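Local atomic coordinates of dihydrophenazinedicarboxylate synthase (Burkholderia, PDB entry 4HMW), a protein that catalyses FMN-dependent oxidations by molecular oxygen in the last steps of phenazine antibiotic biosynthesis, releasing hydrogen peroxide. Residues C81-S86 with P172-G177. Sequence-based numbering, arbitrary orientation. Where two conformers were deposited one is given.
With FMN (flavin mononucleotide), chain D.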
loop_
_atom_site.group_PDB
_atom_site.type_symbol
_atom_site.label_atom_id
_atom_site.label_comp_id
_atom_site.label_asym_id
_atom_site.label_seq_id
_atom_site.Cartn_x
_atom_site.Cartn_y
_atom_site.Cartn_z
ATOM N N CYS B 81 -4.753 10.837 -11.220
ATOM C CA CYS B 81 -4.152 10.984 -12.555
ATOM C C CYS B 81 -2.824 10.233 -12.685
ATOM O O CYS B 81 -2.077 10.111 -11.729
ATOM C CB CYS B 81 -3.869 12.451 -12.862
ATOM S SG CYS B 81 -5.338 13.433 -12.947
ATOM N N THR B 82 -2.509 9.790 -13.890
ATOM C CA THR B 82 -1.276 9.097 -14.112
ATOM C C THR B 82 -1.028 9.010 -15.623
ATOM O O THR B 82 -1.789 9.534 -16.399
ATOM C CB THR B 82 -1.312 7.698 -13.509
ATOM O OG1 THR B 82 0.027 7.190 -13.498
ATOM C CG2 THR B 82 -2.240 6.751 -14.287
ATOM N N HIS B 83 0.061 8.385 -16.029
ATOM C CA HIS B 83 0.315 8.176 -17.452
ATOM C C HIS B 83 -0.266 6.837 -17.862
ATOM O O HIS B 83 0.014 5.836 -17.229
ATOM C CB HIS B 83 1.801 8.167 -17.759
ATOM C CG HIS B 83 2.457 9.501 -17.600
ATOM N ND1 HIS B 83 3.475 9.941 -18.411
ATOM C CD2 HIS B 83 2.290 10.462 -16.660
ATOM C CE1 HIS B 83 3.866 11.144 -18.028
ATOM N NE2 HIS B 83 3.167 11.478 -16.955
ATOM N N SER B 84 -1.075 6.812 -18.910
ATOM C CA SER B 84 -1.731 5.565 -19.332
ATOM C C SER B 84 -0.720 4.528 -19.772
ATOM O O SER B 84 -1.023 3.335 -19.775
ATOM C CB SER B 84 -2.738 5.817 -20.453
ATOM O OG SER B 84 -2.079 6.242 -21.652
ATOM N N THR B 85 0.482 4.980 -20.123
ATOM C CA THR B 85 1.532 4.092 -20.613
ATOM C C THR B 85 2.512 3.672 -19.540
ATOM O O THR B 85 3.520 3.000 -19.817
ATOM C CB THR B 85 2.327 4.765 -21.751
ATOM O OG1 THR B 85 2.702 6.094 -21.334
ATOM C CG2 THR B 85 1.486 4.817 -23.005
ATOM N N SER B 86 2.236 4.102 -18.316
ATOM C CA SER B 86 3.043 3.666 -17.188
ATOM C C SER B 86 2.735 2.194 -16.898
ATOM O O SER B 86 1.848 1.598 -17.515
ATOM C CB SER B 86 2.726 4.527 -15.969
ATOM O OG SER B 86 1.413 4.278 -15.504
ATOM N N PRO B 172 -0.559 15.817 -22.977
ATOM C CA PRO B 172 -0.184 14.593 -23.701
ATOM C C PRO B 172 -1.301 13.568 -23.605
ATOM O O PRO B 172 -1.879 13.448 -22.541
ATOM C CB PRO B 172 1.033 14.073 -22.919
ATOM C CG PRO B 172 1.532 15.221 -22.117
ATOM C CD PRO B 172 0.370 16.136 -21.876
ATOM N N PRO B 173 -1.588 12.825 -24.681
ATOM C CA PRO B 173 -2.698 11.865 -24.634
ATOM C C PRO B 173 -2.528 10.828 -23.521
ATOM O O PRO B 173 -3.532 10.332 -23.013
ATOM C CB PRO B 173 -2.675 11.206 -26.034
ATOM C CG PRO B 173 -1.398 11.741 -26.720
ATOM C CD PRO B 173 -1.049 13.009 -26.048
ATOM N N ARG B 174 -1.294 10.541 -23.117
ATOM C CA ARG B 174 -1.071 9.564 -22.042
ATOM C C ARG B 174 -1.449 10.087 -20.683
ATOM O O ARG B 174 -1.610 9.287 -19.760
ATOM C CB ARG B 174 0.375 9.068 -22.016
ATOM C CG ARG B 174 1.426 10.118 -21.619
ATOM C CD ARG B 174 2.846 9.590 -21.825
ATOM N NE ARG B 174 3.857 10.619 -21.576
ATOM C CZ ARG B 174 4.248 11.515 -22.475
ATOM N NH1 ARG B 174 3.713 11.539 -23.686
ATOM N NH2 ARG B 174 5.173 12.402 -22.154
ATOM N N PHE B 175 -1.552 11.403 -20.525
ATOM C CA PHE B 175 -1.949 11.925 -19.215
ATOM C C PHE B 175 -3.458 11.846 -19.072
ATOM O O PHE B 175 -4.201 12.568 -19.751
ATOM C CB PHE B 175 -1.490 13.373 -19.011
ATOM C CG PHE B 175 -1.816 13.911 -17.641
ATOM C CD1 PHE B 175 -3.014 14.559 -17.410
ATOM C CD2 PHE B 175 -0.931 13.739 -16.580
ATOM C CE1 PHE B 175 -3.331 15.030 -16.126
ATOM C CE2 PHE B 175 -1.237 14.217 -15.300
ATOM C CZ PHE B 175 -2.427 14.857 -15.077
ATOM N N VAL B 176 -3.912 10.964 -18.179
ATOM C CA VAL B 176 -5.330 10.678 -18.046
ATOM C C VAL B 176 -5.741 10.553 -16.584
ATOM O O VAL B 176 -4.907 10.325 -15.702
ATOM C CB VAL B 176 -5.689 9.367 -18.770
ATOM C CG1 VAL B 176 -5.330 9.459 -20.242
ATOM C CG2 VAL B 176 -4.969 8.181 -18.168
ATOM N N GLY B 177 -7.033 10.699 -16.333
ATOM C CA GLY B 177 -7.568 10.457 -15.004
ATOM C C GLY B 177 -8.349 9.159 -14.965
ATOM O O GLY B 177 -8.866 8.693 -15.997
HETATM N N1 FMN D . 2.365 8.989 -9.802
HETATM C C2 FMN D . 1.297 9.281 -10.609
HETATM O O2 FMN D . 1.294 8.851 -11.774
HETATM N N3 FMN D . 0.250 10.055 -10.139
HETATM C C4 FMN D . 0.241 10.531 -8.850
HETATM O O4 FMN D . -0.726 11.209 -8.454
HETATM C C4A FMN D . 1.325 10.242 -8.020
HETATM N N5 FMN D . 1.354 10.723 -6.729
HETATM C C5A FMN D . 2.428 10.388 -5.906
HETATM C C6 FMN D . 2.433 10.844 -4.592
HETATM C C7 FMN D . 3.477 10.503 -3.742
HETATM C C7M FMN D . 3.493 11.021 -2.321
HETATM C C8 FMN D . 4.531 9.723 -4.232
HETATM C C8M FMN D . 5.684 9.361 -3.336
HETATM C C9 FMN D . 4.519 9.265 -5.555
HETATM C C9A FMN D . 3.469 9.589 -6.381
HETATM N N10 FMN D . 3.475 9.154 -7.714
HETATM C C10 FMN D . 2.389 9.455 -8.497
HETATM C "C1'" FMN D . 4.590 8.312 -8.273
HETATM C "C2'" FMN D . 4.273 6.846 -8.161
HETATM O "O2'" FMN D . 4.554 6.401 -6.841
HETATM C "C3'" FMN D . 5.060 6.001 -9.146
HETATM O "O3'" FMN D . 6.450 6.307 -9.128
HETATM C "C4'" FMN D . 4.497 6.139 -10.559
HETATM O "O4'" FMN D . 3.234 6.713 -10.798
HETATM C "C5'" FMN D . 5.009 5.124 -11.539
HETATM O "O5'" FMN D . 4.320 3.953 -11.160
HETATM P P FMN D . 4.314 2.602 -12.042
HETATM O O1P FMN D . 3.216 2.820 -13.034
HETATM O O2P FMN D . 5.700 2.455 -12.670
HETATM O O3P FMN D . 4.004 1.497 -11.039
HETATM O O HOH W 1 -4.027 7.594 -23.131
#
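T82 and V176 are an antiparallel hydrogen-bonded pair that exchanges both backbone bonds: T82 N donates to V176 O at 3.1 Å, and V176 N returns a nearly straight bond to T82 O (177° at the hydrogen). Two residues further on, where 81-86 leaves its strand, S84 N reaches R174 O at 2.7 Å, in the carbonyl plane and on a lone pair. A water ties S84 OG to P173 O as well. C81 with G177 and H83 with F175 are the non-hydrogen-bonded pairs on either side, and the side chains of C81, H83 and F175 lie on the sheet face opposite that of T82 and V176. There F175 CG stands anti to the backbone N (chi1 -177°), and the far end of the ring meets C81, CZ lying 3.6 Å from C81 CB; C81 SG makes an oblique sulfur-aromatic contact, 4.8 Å from the centroid of the F175 ring. W129 of helix 122-130 packs edge-to-face with the same ring.

This is the seam between strands 77-83 and 175-182 in the antiparallel sheet of the FMN-binding pyridoxamine 5'-phosphate oxidase fold, and C81 and T82 also bind the flavin. FMN N3 donates to C81 O at 2.8 Å, while T82 OG1, anti to its own backbone N, donates to FMN O2 at 2.7 Å. K88 also bonds T82 OG1.

The R174 chain, extended from CG to NE, runs alongside H83, with ring and guanidinium planes 56° apart; T85 OG1 touches R174 CD. P172 CB lies over one face of the R174 guanidinium, toward its rim, and NH2 is held by S143 O. H83, a probable substrate-binding residue by analogy with relatives, starts a type I turn to S86, and H83 O accepts from both S86 N and S86 OG, the S86 OG bond being 2.7 Å, just before helix 87-95.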